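PDB 3BWZ: cellulosomal scaffoldin adaptor protein B from Acetivibrio cellulolyticus, which belongs to the cellulosome as an adaptor scaffoldin, this piece being one of its type II cohesin modules, a family that joins scaffoldins to dockerin-bearing partners. Local coordinates for residues V47-T52 and K117-K122; K42-V47 and K122-S127. One frame throughout, in Å; residues are numbered along the deposited sequence. Where two conformers were deposited one is given.

Contact 1. Residues V47-T52 and K117-K122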
loop_
_atom_site.group_PDB
_atom_site.type_symbol
_atom_site.label_atom_id
_atom_site.label_comp_id
_atom_site.label_asym_id
_atom_site.label_seq_id
_atom_site.Cartn_x
_atom_site.Cartn_y
_atom_site.Cartn_z
ATOM N N VAL A 47 6.423 -12.035 12.188
ATOM C CA VAL A 47 7.564 -11.118 12.195
ATOM C C VAL A 47 7.165 -9.661 12.340
ATOM O O VAL A 47 7.851 -8.913 13.025
ATOM C CB VAL A 47 8.428 -11.342 10.940
ATOM C CG1 VAL A 47 9.639 -10.401 10.931
ATOM C CG2 VAL A 47 8.905 -12.793 10.868
ATOM N N LEU A 48 6.080 -9.268 11.676
ATOM C CA LEU A 48 5.635 -7.878 11.633
ATOM C C LEU A 48 4.170 -7.801 12.020
ATOM O O LEU A 48 3.395 -8.708 11.690
ATOM C CB LEU A 48 5.778 -7.298 10.221
ATOM C CG LEU A 48 7.196 -7.256 9.630
ATOM C CD1 LEU A 48 7.124 -6.682 8.219
ATOM C CD2 LEU A 48 8.182 -6.469 10.509
ATOM N N GLN A 49 3.787 -6.687 12.640
ATOM C CA GLN A 49 2.385 -6.446 13.012
ATOM C C GLN A 49 1.969 -5.066 12.539
ATOM O O GLN A 49 2.584 -4.081 12.930
ATOM C CB GLN A 49 2.210 -6.497 14.517
ATOM C CG GLN A 49 0.794 -6.194 14.971
ATOM C CD GLN A 49 0.613 -6.182 16.463
ATOM O OE1 GLN A 49 -0.446 -6.608 16.996
ATOM N NE2 GLN A 49 1.604 -5.734 17.146
ATOM N N PRO A 50 0.903 -4.953 11.715
ATOM C CA PRO A 50 0.493 -3.627 11.255
ATOM C C PRO A 50 -0.156 -2.846 12.396
ATOM O O PRO A 50 -1.009 -3.378 13.136
ATOM C CB PRO A 50 -0.494 -3.943 10.120
ATOM C CG PRO A 50 -1.036 -5.272 10.454
ATOM C CD PRO A 50 0.067 -6.017 11.130
ATOM N N VAL A 51 0.227 -1.582 12.514
ATOM C CA VAL A 51 -0.232 -0.670 13.544
ATOM C C VAL A 51 -0.559 0.672 12.902
ATOM O O VAL A 51 0.034 1.065 11.899
ATOM C CB VAL A 51 0.818 -0.479 14.656
ATOM C CG1 VAL A 51 1.058 -1.806 15.377
ATOM C CG2 VAL A 51 2.120 0.127 14.122
ATOM N N THR A 52 -1.513 1.376 13.493
ATOM C CA THR A 52 -1.874 2.722 13.045
ATOM C C THR A 52 -0.778 3.719 13.411
ATOM O O THR A 52 0.146 3.434 14.176
ATOM C CB THR A 52 -3.190 3.164 13.665
ATOM O OG1 THR A 52 -2.971 3.416 15.064
ATOM C CG2 THR A 52 -4.303 2.142 13.435
ATOM N N LYS A 117 2.237 1.047 8.643
ATOM C CA LYS A 117 3.285 0.929 9.627
ATOM C C LYS A 117 3.262 -0.471 10.224
ATOM O O LYS A 117 2.210 -1.017 10.511
ATOM C CB LYS A 117 3.109 1.993 10.693
ATOM C CG LYS A 117 3.406 3.377 10.146
ATOM C CD LYS A 117 3.007 4.473 11.109
ATOM C CE LYS A 117 3.440 5.817 10.622
ATOM N NZ LYS A 117 4.899 6.033 10.784
ATOM N N PHE A 118 4.455 -1.005 10.449
ATOM C CA PHE A 118 4.632 -2.326 11.025
ATOM C C PHE A 118 5.537 -2.277 12.232
ATOM O O PHE A 118 6.640 -1.738 12.169
ATOM C CB PHE A 118 5.235 -3.313 10.015
ATOM C CG PHE A 118 4.350 -3.649 8.861
ATOM C CD1 PHE A 118 4.472 -2.982 7.648
ATOM C CD2 PHE A 118 3.425 -4.665 8.959
ATOM C CE1 PHE A 118 3.662 -3.317 6.591
ATOM C CE2 PHE A 118 2.623 -5.008 7.899
ATOM C CZ PHE A 118 2.754 -4.336 6.717
ATOM N N LYS A 119 5.079 -2.872 13.322
ATOM C CA LYS A 119 5.921 -3.120 14.486
ATOM C C LYS A 119 6.714 -4.398 14.266
ATOM O O LYS A 119 6.155 -5.426 13.870
ATOM C CB LYS A 119 5.038 -3.226 15.724
ATOM C CG LYS A 119 5.638 -3.486 17.102
ATOM C CD LYS A 119 4.548 -4.035 18.091
ATOM C CE LYS A 119 3.304 -3.157 18.220
ATOM N NZ LYS A 119 2.208 -3.813 19.034
ATOM N N VAL A 120 8.017 -4.344 14.544
ATOM C CA VAL A 120 8.890 -5.495 14.380
ATOM C C VAL A 120 8.787 -6.388 15.618
ATOM O O VAL A 120 9.211 -6.006 16.717
ATOM C CB VAL A 120 10.358 -5.059 14.156
ATOM C CG1 VAL A 120 11.260 -6.279 14.043
ATOM C CG2 VAL A 120 10.446 -4.159 12.905
ATOM N N LEU A 121 8.218 -7.568 15.420
ATOM C CA LEU A 121 8.061 -8.547 16.504
ATOM C C LEU A 121 9.321 -9.388 16.705
ATOM O O LEU A 121 9.653 -9.756 17.838
ATOM C CB LEU A 121 6.897 -9.496 16.217
ATOM C CG LEU A 121 5.544 -8.820 15.964
ATOM C CD1 LEU A 121 4.445 -9.872 15.704
ATOM C CD2 LEU A 121 5.163 -7.874 17.100
ATOM N N LYS A 122 9.962 -9.735 15.592
ATOM C CA LYS A 122 11.130 -10.625 15.569
ATOM C C LYS A 122 12.158 -10.072 14.619
ATOM O O LYS A 122 11.801 -9.537 13.572
ATOM C CB LYS A 122 10.739 -12.041 15.097
ATOM C CG LYS A 122 9.667 -12.695 15.907
ATOM C CD LYS A 122 9.423 -14.142 15.476
ATOM C CE LYS A 122 10.543 -15.083 15.856
ATOM N NZ LYS A 122 10.718 -15.173 17.335
HETATM O O HOH W 1 -0.391 2.143 9.452
#
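The ring of F118 fits into a notch between L48 and P50. One L48 methyl, CD1, lies over a face of the ring, while L48 CB meets F118 CD2 at 3.7 Å and P50 CB meets F118 CE2 at 4.0 Å. The ring is placed there by F118 CG standing anti to its carbonyl carbon (chi1 -67°). L48 CD2 points instead to V120 and lies 4.0 Å from V120 CG2, the two side chains running alongside. Branched and aromatic groups suit this buried face, where I128 and Y43 add to the packing. These bumps ride on an antiparallel pair, strand 48-51 along the edge of strand 111-120, part of the cohesin beta-sandwich. Q49 and K119 bond in both directions, Q49 N to K119 O at 3.0 Å and K119 N to Q49 O at 2.8 Å. P50 faces F118 at a non-hydrogen-bonded position, where proline's missing N-H costs the pairing nothing. On the opposite face the side chains of Q49 and K119 lie side by side in the conformer given, and V51 CG2 meets K117 CB at 4.0 Å, crosswise. Beyond V120, L121 N donates to V47 O (2.8 Å), and K122 N adds a weak bond to this oxygen, which thus takes two N-H groups.

Contact 2. Residues K42-V47 and K122-S127; sequences KYDPAV and KEETSS
The flat carboxylate of E124 turns one face to V47, whose CG2 methyl sits over it, 3.7 Å from E124 CD and almost as far from each oxygen. Near the plane of the group, OE1 takes a weak bond from a water that also donates to D44 OD2. The contact brings the loop joining strands 34-42 and 48-51 of the cohesin beta-sandwich against the lead-in to strand 126-130. The second flat group, the D44 carboxylate, closes an Asx turn: A46 N reaches OD1 at 2.9 Å from above the carboxylate plane, a role suited to the short side chain of aspartate. Its OD2 receives two waters, and lies 4.2 Å from E124 OE1; water between these like charges would be expected to soften their repulsion. The other V47 methyl, CG1, packs on S126 CB at 3.7 Å. A46 O is flanked by the aliphatic part of K122, with CD at 3.2 Å, while the ammonium end leads away. Small and polar, S126 fits the wet seam: OG, anti to its backbone N (chi1 -163°), is thereby turned toward D44 and bonds to two waters. One of them donates to D44 OD2; the other accepts from D44 N at 2.8 Å and donates to S127 O.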
loop_
_atom_site.group_PDB
_atom_site.type_symbol
_atom_site.label_atom_id
_atom_site.label_comp_id
_atom_site.label_asym_id
_atom_site.label_seq_id
_atom_site.Cartn_x
_atom_site.Cartn_y
_atom_site.Cartn_z
ATOM N N LYS A 42 0.838 -8.595 1.488
ATOM C CA LYS A 42 1.171 -9.776 2.274
ATOM C C LYS A 42 2.409 -9.509 3.118
ATOM O O LYS A 42 3.383 -8.930 2.663
ATOM C CB LYS A 42 1.421 -10.962 1.335
ATOM C CG LYS A 42 1.775 -12.278 1.997
ATOM C CD LYS A 42 0.580 -12.941 2.639
ATOM C CE LYS A 42 0.956 -14.227 3.339
ATOM N NZ LYS A 42 1.800 -13.987 4.540
ATOM N N TYR A 43 2.343 -9.945 4.361
ATOM C CA TYR A 43 3.471 -9.860 5.291
ATOM C C TYR A 43 3.457 -11.105 6.158
ATOM O O TYR A 43 2.465 -11.842 6.178
ATOM C CB TYR A 43 3.417 -8.568 6.139
ATOM C CG TYR A 43 2.217 -8.519 7.045
ATOM C CD1 TYR A 43 2.288 -8.937 8.360
ATOM C CD2 TYR A 43 0.988 -8.127 6.562
ATOM C CE1 TYR A 43 1.178 -8.950 9.182
ATOM C CE2 TYR A 43 -0.144 -8.125 7.374
ATOM C CZ TYR A 43 -0.051 -8.544 8.680
ATOM O OH TYR A 43 -1.186 -8.581 9.456
ATOM N N ASP A 44 4.545 -11.331 6.891
ATOM C CA ASP A 44 4.650 -12.495 7.756
ATOM C C ASP A 44 4.202 -12.079 9.145
ATOM O O ASP A 44 4.883 -11.307 9.799
ATOM C CB ASP A 44 6.103 -13.011 7.785
ATOM C CG ASP A 44 6.265 -14.246 8.635
ATOM O OD1 ASP A 44 5.367 -14.537 9.465
ATOM O OD2 ASP A 44 7.306 -14.920 8.473
ATOM N N PRO A 45 3.040 -12.569 9.605
ATOM C CA PRO A 45 2.498 -12.081 10.858
ATOM C C PRO A 45 3.234 -12.593 12.096
ATOM O O PRO A 45 2.968 -12.110 13.180
ATOM C CB PRO A 45 1.066 -12.611 10.826
ATOM C CG PRO A 45 1.155 -13.866 10.026
ATOM C CD PRO A 45 2.162 -13.571 8.966
ATOM N N ALA A 46 4.173 -13.511 11.925
ATOM C CA ALA A 46 5.076 -13.872 13.022
ATOM C C ALA A 46 6.150 -12.811 13.225
ATOM O O ALA A 46 6.758 -12.743 14.293
ATOM C CB ALA A 46 5.737 -15.243 12.793
ATOM N N VAL A 47 6.423 -12.035 12.188
ATOM C CA VAL A 47 7.564 -11.118 12.195
ATOM C C VAL A 47 7.165 -9.661 12.340
ATOM O O VAL A 47 7.851 -8.913 13.025
ATOM C CB VAL A 47 8.428 -11.342 10.940
ATOM C CG1 VAL A 47 9.639 -10.401 10.931
ATOM C CG2 VAL A 47 8.905 -12.793 10.868
ATOM N N LYS A 122 9.962 -9.735 15.592
ATOM C CA LYS A 122 11.130 -10.625 15.569
ATOM C C LYS A 122 12.158 -10.072 14.619
ATOM O O LYS A 122 11.801 -9.537 13.572
ATOM C CB LYS A 122 10.739 -12.041 15.097
ATOM C CG LYS A 122 9.667 -12.695 15.907
ATOM C CD LYS A 122 9.423 -14.142 15.476
ATOM C CE LYS A 122 10.543 -15.083 15.856
ATOM N NZ LYS A 122 10.718 -15.173 17.335
ATOM N N GLU A 123 13.422 -10.231 14.980
ATOM C CA GLU A 123 14.520 -9.796 14.163
ATOM C C GLU A 123 14.908 -10.879 13.174
ATOM O O GLU A 123 15.672 -11.782 13.479
ATOM C CB GLU A 123 15.688 -9.426 15.079
ATOM C CG GLU A 123 16.825 -8.700 14.418
ATOM C CD GLU A 123 16.532 -7.285 14.083
ATOM O OE1 GLU A 123 17.402 -6.627 13.491
ATOM O OE2 GLU A 123 15.425 -6.806 14.390
ATOM N N GLU A 124 14.319 -10.809 11.995
ATOM C CA GLU A 124 14.446 -11.814 10.963
ATOM C C GLU A 124 14.234 -11.134 9.623
ATOM O O GLU A 124 13.328 -10.316 9.493
ATOM C CB GLU A 124 13.338 -12.857 11.197
ATOM C CG GLU A 124 13.105 -13.965 10.210
ATOM C CD GLU A 124 11.940 -14.856 10.681
ATOM O OE1 GLU A 124 11.267 -15.447 9.827
ATOM O OE2 GLU A 124 11.683 -14.891 11.909
ATOM N N THR A 125 14.979 -11.533 8.607
ATOM C CA THR A 125 14.773 -11.015 7.274
ATOM C C THR A 125 13.345 -11.351 6.846
ATOM O O THR A 125 12.916 -12.499 6.959
ATOM C CB THR A 125 15.766 -11.655 6.294
ATOM O OG1 THR A 125 17.081 -11.537 6.844
ATOM C CG2 THR A 125 15.685 -10.998 4.909
ATOM N N SER A 126 12.614 -10.388 6.311
ATOM C CA SER A 126 11.215 -10.607 5.986
ATOM C C SER A 126 10.757 -9.634 4.900
ATOM O O SER A 126 11.237 -8.513 4.790
ATOM C CB SER A 126 10.404 -10.408 7.270
ATOM O OG SER A 126 9.096 -10.961 7.182
ATOM N N SER A 127 9.774 -10.070 4.142
ATOM C CA SER A 127 9.271 -9.339 2.983
ATOM C C SER A 127 7.879 -8.781 3.197
ATOM O O SER A 127 7.022 -9.445 3.795
ATOM C CB SER A 127 9.200 -10.276 1.786
ATOM O OG SER A 127 10.501 -10.662 1.433
HETATM O O HOH W 2 6.784 -9.648 6.549
HETATM O O HOH W 3 9.217 -13.677 7.183
HETATM O O HOH W 4 8.262 -16.825 10.109
#

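How the contacts relate
Contacts 1 and 2 share V47 and K122, their centres lie about 8 Å apart, and contact 1 is nested within the loop that contact 2 closes. Contact 1 is a true strand pairing: backbone bonds, a buried apolar face, and a mixed one with buried V51 beside partly exposed Q49, K117 and K119. Contact 2 lies where loops lead into and out of strands, so apart from one weak backbone bond it relies on water bridges, carboxylates and serine, with V47 as the apolar side chain packing across it. Y43 connects them, its ring meeting that of F118 with the planes at about 55° and touching P50. Both are partly buried, contact 2 being the more water-mediated.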